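Local coordinates for Rbstp0775 protein (PDB 1RZ3), which is of unknown function but probably acts as an ATP-dependent kinase of the phosphoribulokinase/uridine kinase family, with a P-loop NTPase fold, at residues Glu74-Tyr80 against Asn174-Ala179; Cys11-Leu15 against Thr45-Ile51; Ser100-Leu105 against Lys117-Ser123. Residues are numbered along the deposited sequence.

Interaction 1. Residues Glu74-Tyr80 against Asn174-Ala179; sequences EEWFEYY and NRYWKA
A steeply crossed helix-helix contact, tied by salt bridges and burying 587 Å² in total, packs the start of helix 75-82 against the middle of helix 169-187. The axes of the short helical segments pass 7.3 Å apart at a signed crossing angle of -72°. The backbones come close, W76 CA lying 4.3 Å from R175 CA; the CA-to-CB bonds of both point sideways, and the methyl of A179 packs by the first helix, its CB 3.3 Å from Y79 CD2 and 4.2 Å from W76 CB. E74 (phi/psi -66/149) is the N-cap; both helices include a wider pi-type turn, at 78-80 and 174-177.

Charges line the crossing. R175, with chi1 to chi3 all t, reaches along the first helix so that NH1 donates to E75 OE1 and to E78 OE1, each 3.0 Å away, a three-residue salt-bridge network; E78 also bonds T71, and R175 NH2 the carbonyl of R68. K178 NZ meets E74 OE1 at 2.8 Å. A water joins E75 OE2 (2.6 Å) to N174 ND2 (2.9 Å); N174 OD1 also bonds Q170, and E75 OE2 pairs with K171. On the buried flank Y79 (chi1 t) offers its ring face to the edge of Y176, a T-shaped pair with centroids 4.8 Å apart and planes at 65°.

Y79 and Y80 each make an edge-to-face pair with F134, after strand 127-132, and Y80 another with Y182 of helix 169-187. Y79 also touches S31, in the loop after strand 23-29 that matches a P-loop pattern.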
loop_
_atom_site.group_PDB
_atom_site.type_symbol
_atom_site.label_atom_id
_atom_site.label_comp_id
_atom_site.label_asym_id
_atom_site.label_seq_id
_atom_site.Cartn_x
_atom_site.Cartn_y
_atom_site.Cartn_z
ATOM N N GLU A 74 -1.784 23.348 2.636
ATOM C CA GLU A 74 -0.684 22.973 3.511
ATOM C C GLU A 74 -0.163 21.648 2.970
ATOM O O GLU A 74 -0.926 20.862 2.407
ATOM C CB GLU A 74 -1.170 22.811 4.951
ATOM C CG GLU A 74 -1.512 24.132 5.628
ATOM C CD GLU A 74 -1.943 23.955 7.073
ATOM O OE1 GLU A 74 -1.230 23.258 7.826
ATOM O OE2 GLU A 74 -2.988 24.519 7.456
ATOM N N GLU A 75 1.130 21.401 3.139
ATOM C CA GLU A 75 1.729 20.180 2.625
ATOM C C GLU A 75 1.158 18.875 3.170
ATOM O O GLU A 75 1.123 17.874 2.447
ATOM C CB GLU A 75 3.247 20.226 2.815
ATOM C CG GLU A 75 3.909 21.322 1.984
ATOM C CD GLU A 75 5.343 20.995 1.614
ATOM O OE1 GLU A 75 5.578 19.904 1.053
ATOM O OE2 GLU A 75 6.236 21.827 1.876
ATOM N N TRP A 76 0.702 18.864 4.420
ATOM C CA TRP A 76 0.144 17.633 4.973
ATOM C C TRP A 76 -1.098 17.242 4.182
ATOM O O TRP A 76 -1.346 16.060 3.922
ATOM C CB TRP A 76 -0.231 17.799 6.451
ATOM C CG TRP A 76 -1.505 18.573 6.684
ATOM C CD1 TRP A 76 -1.624 19.919 6.902
ATOM C CD2 TRP A 76 -2.840 18.045 6.698
ATOM N NE1 TRP A 76 -2.949 20.259 7.053
ATOM C CE2 TRP A 76 -3.716 19.130 6.930
ATOM C CE3 TRP A 76 -3.380 16.760 6.534
ATOM C CZ2 TRP A 76 -5.107 18.969 7.005
ATOM C CZ3 TRP A 76 -4.770 16.602 6.608
ATOM C CH2 TRP A 76 -5.613 17.704 6.842
ATOM N N PHE A 77 -1.872 18.251 3.799
ATOM C CA PHE A 77 -3.102 18.050 3.046
ATOM C C PHE A 77 -2.805 17.563 1.628
ATOM O O PHE A 77 -3.530 16.724 1.091
ATOM C CB PHE A 77 -3.887 19.363 2.988
ATOM C CG PHE A 77 -5.261 19.229 2.403
ATOM C CD1 PHE A 77 -6.359 18.987 3.219
ATOM C CD2 PHE A 77 -5.457 19.339 1.031
ATOM C CE1 PHE A 77 -7.639 18.857 2.681
ATOM C CE2 PHE A 77 -6.733 19.210 0.481
ATOM C CZ PHE A 77 -7.827 18.968 1.309
ATOM N N GLU A 78 -1.750 18.103 1.026
ATOM C CA GLU A 78 -1.356 17.719 -0.327
ATOM C C GLU A 78 -0.939 16.251 -0.331
ATOM O O GLU A 78 -1.312 15.477 -1.216
ATOM C CB GLU A 78 -0.171 18.564 -0.809
ATOM C CG GLU A 78 -0.403 20.068 -0.800
ATOM C CD GLU A 78 0.736 20.836 -1.442
ATOM O OE1 GLU A 78 1.906 20.535 -1.137
ATOM O OE2 GLU A 78 0.463 21.749 -2.249
ATOM N N TYR A 79 -0.151 15.883 0.670
ATOM C CA TYR A 79 0.354 14.525 0.803
ATOM C C TYR A 79 -0.739 13.502 1.117
ATOM O O TYR A 79 -0.793 12.433 0.503
ATOM C CB TYR A 79 1.441 14.504 1.884
ATOM C CG TYR A 79 2.085 13.153 2.146
ATOM C CD1 TYR A 79 2.404 12.288 1.102
ATOM C CD2 TYR A 79 2.431 12.773 3.444
ATOM C CE1 TYR A 79 3.059 11.073 1.345
ATOM C CE2 TYR A 79 3.083 11.569 3.695
ATOM C CZ TYR A 79 3.394 10.727 2.645
ATOM O OH TYR A 79 4.056 9.551 2.903
ATOM N N TYR A 80 -1.627 13.829 2.047
ATOM C CA TYR A 80 -2.675 12.889 2.423
ATOM C C TYR A 80 -3.889 12.826 1.495
ATOM O O TYR A 80 -4.415 11.742 1.228
ATOM C CB TYR A 80 -3.169 13.177 3.845
ATOM C CG TYR A 80 -4.083 12.095 4.385
ATOM C CD1 TYR A 80 -3.561 10.890 4.860
ATOM C CD2 TYR A 80 -5.470 12.248 4.360
ATOM C CE1 TYR A 80 -4.391 9.864 5.290
ATOM C CE2 TYR A 80 -6.313 11.229 4.788
ATOM C CZ TYR A 80 -5.767 10.038 5.250
ATOM O OH TYR A 80 -6.593 9.022 5.665
ATOM N N ASN A 174 6.154 19.602 8.060
ATOM C CA ASN A 174 4.978 20.130 7.389
ATOM C C ASN A 174 4.262 19.103 6.534
ATOM O O ASN A 174 3.041 18.972 6.600
ATOM C CB ASN A 174 5.359 21.315 6.500
ATOM C CG ASN A 174 5.801 22.520 7.295
ATOM O OD1 ASN A 174 5.748 22.516 8.523
ATOM N ND2 ASN A 174 6.238 23.563 6.598
ATOM N N ARG A 175 5.023 18.368 5.732
ATOM C CA ARG A 175 4.417 17.396 4.840
ATOM C C ARG A 175 4.217 16.006 5.426
ATOM O O ARG A 175 3.088 15.533 5.530
ATOM C CB ARG A 175 5.234 17.293 3.548
ATOM C CG ARG A 175 4.492 16.590 2.415
ATOM C CD ARG A 175 5.320 16.542 1.136
ATOM N NE ARG A 175 4.513 16.118 -0.002
ATOM C CZ ARG A 175 3.665 16.906 -0.655
ATOM N NH1 ARG A 175 3.511 18.173 -0.294
ATOM N NH2 ARG A 175 2.953 16.420 -1.659
ATOM N N TYR A 176 5.307 15.363 5.826
ATOM C CA TYR A 176 5.239 14.002 6.347
ATOM C C TYR A 176 4.709 13.806 7.760
ATOM O O TYR A 176 3.722 13.094 7.960
ATOM C CB TYR A 176 6.617 13.354 6.201
ATOM C CG TYR A 176 7.015 13.228 4.753
ATOM C CD1 TYR A 176 6.493 12.207 3.958
ATOM C CD2 TYR A 176 7.843 14.175 4.151
ATOM C CE1 TYR A 176 6.777 12.138 2.598
ATOM C CE2 TYR A 176 8.134 14.115 2.790
ATOM C CZ TYR A 176 7.595 13.093 2.020
ATOM O OH TYR A 176 7.866 13.027 0.674
ATOM N N TRP A 177 5.352 14.434 8.736
ATOM C CA TRP A 177 4.932 14.292 10.125
ATOM C C TRP A 177 3.466 14.659 10.367
ATOM O O TRP A 177 2.739 13.905 11.008
ATOM C CB TRP A 177 5.855 15.117 11.034
ATOM C CG TRP A 177 5.405 15.198 12.463
ATOM C CD1 TRP A 177 4.502 16.078 12.990
ATOM C CD2 TRP A 177 5.817 14.351 13.545
ATOM N NE1 TRP A 177 4.325 15.832 14.331
ATOM C CE2 TRP A 177 5.118 14.777 14.699
ATOM C CE3 TRP A 177 6.705 13.272 13.652
ATOM C CZ2 TRP A 177 5.281 14.161 15.948
ATOM C CZ3 TRP A 177 6.868 12.658 14.894
ATOM C CH2 TRP A 177 6.157 13.107 16.025
ATOM N N LYS A 178 3.022 15.803 9.850
ATOM C CA LYS A 178 1.639 16.216 10.057
ATOM C C LYS A 178 0.624 15.303 9.365
ATOM O O LYS A 178 -0.441 15.031 9.913
ATOM C CB LYS A 178 1.448 17.673 9.613
ATOM C CG LYS A 178 2.141 18.669 10.542
ATOM C CD LYS A 178 2.144 20.098 9.980
ATOM C CE LYS A 178 0.744 20.670 9.825
ATOM N NZ LYS A 178 0.803 22.054 9.248
ATOM N N ALA A 179 0.950 14.836 8.165
ATOM C CA ALA A 179 0.049 13.940 7.440
ATOM C C ALA A 179 -0.060 12.625 8.210
ATOM O O ALA A 179 -1.151 12.077 8.379
ATOM C CB ALA A 179 0.579 13.684 6.042
HETATM O O HOH W 1 6.210 23.634 3.692
#

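Interaction 2. Residues Cys11-Leu15 against Thr45-Ile51; sequences CKTIL and TLREQGI
L46, C11 and L15 carry most of this apolar contact between the C-terminal turns of two helices, which buries 255 Å² without a hydrogen bond across it. The nearest CA atoms, of C11 and L46, are 6.7 Å apart, so side chains bridge the gap. L46 (chi1 m, chi2 t) does most of this: its CD2 lies 3.5 Å from C11 SG, 3.9 Å from L15 CD2 and 4.3 Å from I14 CG2. C11, with chi1 t, directs its sulphur among the side chains of T45, L46 and Q49, SG standing 3.9 Å from T45 CG2 and 4.2 Å from Q49 CG. L15 (m, t) lies beside the end of that helix, CD2 reaching I51 CG1 at 3.8 Å and CD1 reaching Q49 CG at 4.2 Å.

I51 is brought into range by a Schellman motif. G50, at phi/psi 88/20, is the C-prime residue, with I51 N bonded to L46 O at 3.0 Å and G50 N to R47 O at 2.9 Å. Helix 3-15 thus packs beside helix 35-48, where C11 and I14 also touch L42, while I14 and I51 rest on M127 and L46 on M129 of strand 127-132.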
loop_
_atom_site.group_PDB
_atom_site.type_symbol
_atom_site.label_atom_id
_atom_site.label_comp_id
_atom_site.label_asym_id
_atom_site.label_seq_id
_atom_site.Cartn_x
_atom_site.Cartn_y
_atom_site.Cartn_z
ATOM N N CYS A 11 4.595 -14.934 7.171
ATOM C CA CYS A 11 4.216 -15.783 6.049
ATOM C C CYS A 11 3.314 -16.912 6.558
ATOM O O CYS A 11 2.276 -17.207 5.962
ATOM C CB CYS A 11 5.466 -16.357 5.378
ATOM S SG CYS A 11 5.135 -17.428 3.964
ATOM N N LYS A 12 3.706 -17.530 7.670
ATOM C CA LYS A 12 2.922 -18.617 8.260
ATOM C C LYS A 12 1.529 -18.108 8.625
ATOM O O LYS A 12 0.519 -18.766 8.373
ATOM C CB LYS A 12 3.613 -19.148 9.518
ATOM C CG LYS A 12 2.932 -20.363 10.125
ATOM C CD LYS A 12 3.501 -20.704 11.495
ATOM C CE LYS A 12 3.187 -19.611 12.506
ATOM N NZ LYS A 12 1.714 -19.375 12.624
ATOM N N THR A 13 1.484 -16.926 9.226
ATOM C CA THR A 13 0.219 -16.312 9.618
ATOM C C THR A 13 -0.677 -16.122 8.392
ATOM O O THR A 13 -1.871 -16.416 8.428
ATOM C CB THR A 13 0.477 -14.945 10.290
ATOM O OG1 THR A 13 1.197 -15.158 11.513
ATOM C CG2 THR A 13 -0.835 -14.228 10.597
ATOM N N ILE A 14 -0.086 -15.634 7.306
ATOM C CA ILE A 14 -0.825 -15.401 6.073
ATOM C C ILE A 14 -1.326 -16.706 5.462
ATOM O O ILE A 14 -2.449 -16.774 4.955
ATOM C CB ILE A 14 0.051 -14.621 5.055
ATOM C CG1 ILE A 14 0.190 -13.166 5.524
ATOM C CG2 ILE A 14 -0.558 -14.686 3.650
ATOM C CD1 ILE A 14 1.238 -12.361 4.769
ATOM N N LEU A 15 -0.509 -17.753 5.531
ATOM C CA LEU A 15 -0.908 -19.040 4.971
ATOM C C LEU A 15 -2.016 -19.725 5.774
ATOM O O LEU A 15 -2.589 -20.719 5.320
ATOM C CB LEU A 15 0.304 -19.970 4.871
ATOM C CG LEU A 15 1.380 -19.567 3.857
ATOM C CD1 LEU A 15 2.598 -20.484 4.012
ATOM C CD2 LEU A 15 0.808 -19.651 2.445
ATOM N N THR A 45 8.845 -15.232 -0.584
ATOM C CA THR A 45 8.721 -16.399 0.283
ATOM C C THR A 45 7.420 -17.161 0.004
ATOM O O THR A 45 7.397 -18.398 -0.008
ATOM C CB THR A 45 8.760 -15.971 1.758
ATOM O OG1 THR A 45 9.929 -15.171 1.987
ATOM C CG2 THR A 45 8.802 -17.185 2.669
ATOM N N LEU A 46 6.338 -16.422 -0.227
ATOM C CA LEU A 46 5.048 -17.043 -0.513
ATOM C C LEU A 46 5.095 -17.835 -1.814
ATOM O O LEU A 46 4.570 -18.951 -1.898
ATOM C CB LEU A 46 3.948 -15.971 -0.576
ATOM C CG LEU A 46 3.539 -15.383 0.784
ATOM C CD1 LEU A 46 2.697 -14.136 0.587
ATOM C CD2 LEU A 46 2.768 -16.430 1.583
ATOM N N ARG A 47 5.733 -17.269 -2.835
ATOM C CA ARG A 47 5.836 -17.958 -4.119
ATOM C C ARG A 47 6.565 -19.289 -3.968
ATOM O O ARG A 47 6.215 -20.278 -4.610
ATOM C CB ARG A 47 6.566 -17.080 -5.134
ATOM C CG ARG A 47 5.782 -15.838 -5.531
ATOM C CD ARG A 47 6.542 -14.999 -6.549
ATOM N NE ARG A 47 5.791 -13.798 -6.893
ATOM C CZ ARG A 47 6.169 -12.566 -6.572
ATOM N NH1 ARG A 47 7.300 -12.372 -5.909
ATOM N NH2 ARG A 47 5.401 -11.533 -6.891
ATOM N N GLU A 48 7.574 -19.313 -3.110
ATOM C CA GLU A 48 8.329 -20.534 -2.889
ATOM C C GLU A 48 7.486 -21.550 -2.127
ATOM O O GLU A 48 7.801 -22.737 -2.111
ATOM C CB GLU A 48 9.630 -20.208 -2.155
ATOM C CG GLU A 48 10.483 -19.226 -2.947
ATOM C CD GLU A 48 11.778 -18.858 -2.262
ATOM O OE1 GLU A 48 11.728 -18.348 -1.119
ATOM O OE2 GLU A 48 12.847 -19.071 -2.876
ATOM N N GLN A 49 6.401 -21.080 -1.513
ATOM C CA GLN A 49 5.495 -21.963 -0.786
ATOM C C GLN A 49 4.382 -22.393 -1.739
ATOM O O GLN A 49 3.399 -23.010 -1.328
ATOM C CB GLN A 49 4.876 -21.254 0.423
ATOM C CG GLN A 49 5.873 -20.671 1.408
ATOM C CD GLN A 49 6.963 -21.648 1.788
ATOM O OE1 GLN A 49 6.690 -22.778 2.192
ATOM N NE2 GLN A 49 8.213 -21.213 1.661
ATOM N N GLY A 50 4.529 -22.044 -3.014
ATOM C CA GLY A 50 3.534 -22.429 -4.002
ATOM C C GLY A 50 2.368 -21.476 -4.173
ATOM O O GLY A 50 1.326 -21.861 -4.697
ATOM N N ILE A 51 2.537 -20.230 -3.740
ATOM C CA ILE A 51 1.472 -19.239 -3.866
ATOM C C ILE A 51 1.772 -18.230 -4.973
ATOM O O ILE A 51 2.852 -17.634 -4.996
ATOM C CB ILE A 51 1.277 -18.437 -2.556
ATOM C CG1 ILE A 51 1.101 -19.390 -1.367
ATOM C CG2 ILE A 51 0.082 -17.497 -2.700
ATOM C CD1 ILE A 51 -0.088 -20.322 -1.472
#

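Interaction 3. Residues Ser100-Leu105 against Lys117-Ser123; sequences SHQLTL and KRTVYLS
Main-chain hydrogen bonds fix the antiparallel register of 102-105 with 117-121, whose segment axes run 4.6 Å apart at 161°. L103 and V120 form a hydrogen-bonded pair (L103 N to V120 O 2.8 Å, V120 N to L103 O 2.7 Å), as do L105 and R118 (L105 N to R118 O and R118 N to L105 O, both 3.0 Å). Q102-Y121 and T104-T119 are the non-hydrogen-bonded pairs, with CA atoms 4.2 Å apart. Past the strand end H101 O accepts from L122 N and S123 N, each at 2.9 Å. These strands make a two-stranded beta hairpin, separate from the parallel sheet.

Polar side chains meet on the face of Q102, T104, T119 and Y121: T104 OG1 and T119 OG1 are hydrogen-bonded at 2.9 Å, and a water spans Q102 NE2 (3.2 Å) and Y121 OH (2.8 Å). Among apolar contacts, L103 CD1 is 4.1 Å from L122 CD1; L103 and L105 press on L93 of helix 86-94, V120 and L122 on strand 53-57.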
loop_
_atom_site.group_PDB
_atom_site.type_symbol
_atom_site.label_atom_id
_atom_site.label_comp_id
_atom_site.label_asym_id
_atom_site.label_seq_id
_atom_site.Cartn_x
_atom_site.Cartn_y
_atom_site.Cartn_z
ATOM N N SER A 100 -11.376 -8.841 -11.578
ATOM C CA SER A 100 -10.794 -8.449 -12.860
ATOM C C SER A 100 -9.658 -9.354 -13.319
ATOM O O SER A 100 -8.866 -9.841 -12.512
ATOM C CB SER A 100 -10.304 -7.000 -12.812
ATOM O OG SER A 100 -11.404 -6.101 -12.778
ATOM N N HIS A 101 -9.579 -9.573 -14.628
ATOM C CA HIS A 101 -8.536 -10.421 -15.193
ATOM C C HIS A 101 -7.207 -9.669 -15.253
ATOM O O HIS A 101 -6.141 -10.221 -14.974
ATOM C CB HIS A 101 -8.932 -10.859 -16.604
ATOM C CG HIS A 101 -7.957 -11.799 -17.239
ATOM N ND1 HIS A 101 -7.845 -13.122 -16.864
ATOM C CD2 HIS A 101 -7.051 -11.611 -18.227
ATOM C CE1 HIS A 101 -6.915 -13.707 -17.599
ATOM N NE2 HIS A 101 -6.418 -12.813 -18.433
ATOM N N GLN A 102 -7.278 -8.395 -15.609
ATOM C CA GLN A 102 -6.078 -7.583 -15.726
ATOM C C GLN A 102 -6.437 -6.127 -15.500
ATOM O O GLN A 102 -7.606 -5.751 -15.585
ATOM C CB GLN A 102 -5.487 -7.748 -17.126
ATOM C CG GLN A 102 -6.433 -7.282 -18.228
ATOM C CD GLN A 102 -6.005 -7.731 -19.607
ATOM O OE1 GLN A 102 -6.103 -8.910 -19.947
ATOM N NE2 GLN A 102 -5.523 -6.793 -20.412
ATOM N N LEU A 103 -5.427 -5.316 -15.217
ATOM C CA LEU A 103 -5.628 -3.892 -14.992
ATOM C C LEU A 103 -4.564 -3.101 -15.731
ATOM O O LEU A 103 -3.387 -3.466 -15.718
ATOM C CB LEU A 103 -5.528 -3.559 -13.500
ATOM C CG LEU A 103 -6.497 -4.245 -12.540
ATOM C CD1 LEU A 103 -6.171 -3.831 -11.120
ATOM C CD2 LEU A 103 -7.926 -3.871 -12.895
ATOM N N THR A 104 -4.987 -2.023 -16.380
ATOM C CA THR A 104 -4.068 -1.143 -17.084
ATOM C C THR A 104 -4.136 0.163 -16.300
ATOM O O THR A 104 -5.182 0.808 -16.226
ATOM C CB THR A 104 -4.496 -0.930 -18.538
ATOM O OG1 THR A 104 -4.425 -2.182 -19.235
ATOM C CG2 THR A 104 -3.577 0.072 -19.222
ATOM N N LEU A 105 -3.017 0.531 -15.696
ATOM C CA LEU A 105 -2.960 1.721 -14.863
ATOM C C LEU A 105 -1.809 2.640 -15.234
ATOM O O LEU A 105 -0.817 2.208 -15.832
ATOM C CB LEU A 105 -2.777 1.309 -13.401
ATOM C CG LEU A 105 -3.696 0.242 -12.804
ATOM C CD1 LEU A 105 -3.066 -0.329 -11.545
ATOM C CD2 LEU A 105 -5.055 0.842 -12.503
ATOM N N LYS A 117 1.107 4.156 -19.257
ATOM C CA LYS A 117 0.132 3.099 -19.022
ATOM C C LYS A 117 0.791 1.730 -19.134
ATOM O O LYS A 117 1.374 1.396 -20.166
ATOM C CB LYS A 117 -1.013 3.193 -20.032
ATOM C CG LYS A 117 -1.859 4.452 -19.914
ATOM C CD LYS A 117 -2.978 4.448 -20.949
ATOM C CE LYS A 117 -3.845 5.694 -20.845
ATOM N NZ LYS A 117 -3.071 6.940 -21.115
ATOM N N ARG A 118 0.700 0.946 -18.066
ATOM C CA ARG A 118 1.282 -0.393 -18.049
ATOM C C ARG A 118 0.193 -1.348 -17.579
ATOM O O ARG A 118 -0.752 -0.939 -16.908
ATOM C CB ARG A 118 2.480 -0.445 -17.099
ATOM C CG ARG A 118 3.488 0.688 -17.304
ATOM C CD ARG A 118 4.124 0.624 -18.683
ATOM N NE ARG A 118 4.946 -0.572 -18.846
ATOM C CZ ARG A 118 5.382 -1.025 -20.016
ATOM N NH1 ARG A 118 5.068 -0.379 -21.134
ATOM N NH2 ARG A 118 6.138 -2.116 -20.068
ATOM N N THR A 119 0.327 -2.621 -17.924
ATOM C CA THR A 119 -0.682 -3.598 -17.549
ATOM C C THR A 119 -0.201 -4.616 -16.524
ATOM O O THR A 119 0.936 -5.081 -16.578
ATOM C CB THR A 119 -1.188 -4.338 -18.809
ATOM O OG1 THR A 119 -1.786 -3.388 -19.701
ATOM C CG2 THR A 119 -2.211 -5.408 -18.441
ATOM N N VAL A 120 -1.075 -4.942 -15.579
ATOM C CA VAL A 120 -0.768 -5.936 -14.564
ATOM C C VAL A 120 -1.845 -7.012 -14.656
ATOM O O VAL A 120 -3.037 -6.714 -14.623
ATOM C CB VAL A 120 -0.774 -5.337 -13.132
ATOM C CG1 VAL A 120 -0.534 -6.445 -12.106
ATOM C CG2 VAL A 120 0.311 -4.284 -13.007
ATOM N N TYR A 121 -1.426 -8.263 -14.790
ATOM C CA TYR A 121 -2.378 -9.364 -14.886
ATOM C C TYR A 121 -2.651 -9.983 -13.523
ATOM O O TYR A 121 -1.721 -10.366 -12.808
ATOM C CB TYR A 121 -1.843 -10.429 -15.846
ATOM C CG TYR A 121 -1.854 -9.968 -17.281
ATOM C CD1 TYR A 121 -2.980 -10.157 -18.084
ATOM C CD2 TYR A 121 -0.760 -9.289 -17.822
ATOM C CE1 TYR A 121 -3.021 -9.682 -19.391
ATOM C CE2 TYR A 121 -0.789 -8.808 -19.127
ATOM C CZ TYR A 121 -1.924 -9.007 -19.906
ATOM O OH TYR A 121 -1.964 -8.528 -21.198
ATOM N N LEU A 122 -3.931 -10.065 -13.169
ATOM C CA LEU A 122 -4.356 -10.649 -11.904
ATOM C C LEU A 122 -4.687 -12.117 -12.130
ATOM O O LEU A 122 -4.400 -12.971 -11.290
ATOM C CB LEU A 122 -5.590 -9.913 -11.377
ATOM C CG LEU A 122 -5.377 -8.414 -11.135
ATOM C CD1 LEU A 122 -6.625 -7.808 -10.503
ATOM C CD2 LEU A 122 -4.174 -8.220 -10.227
ATOM N N SER A 123 -5.301 -12.380 -13.281
ATOM C CA SER A 123 -5.697 -13.717 -13.716
ATOM C C SER A 123 -5.874 -14.760 -12.620
ATOM O O SER A 123 -6.818 -14.677 -11.837
ATOM C CB SER A 123 -4.706 -14.228 -14.763
ATOM O OG SER A 123 -4.556 -13.284 -15.810
HETATM O O HOH W 2 -4.271 -8.604 -22.770
#

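Overall arrangement
Along the chain, interaction 2 closes before the other two open, and interaction 3 is nested inside the loop closed by interaction 1. Interaction 1 lies on the opposite side of the chain's centre from both others: its centre is 36 Å from that of interaction 2 and 31 Å from that of interaction 3. Interactions 2 and 3 are nearer, with centres 23 Å and nearest atoms about 9 Å apart. No two touch. The five-stranded parallel sheet relates these last two: 11-15/45-51 packs on strand 127-132, 100-105/117-123 on edge strand 53-57. The side chain of S123 lies about 5 Å from a calcium ion, next to D124, a calcium-binding residue, whereas interaction 1 approaches the putative P-loop.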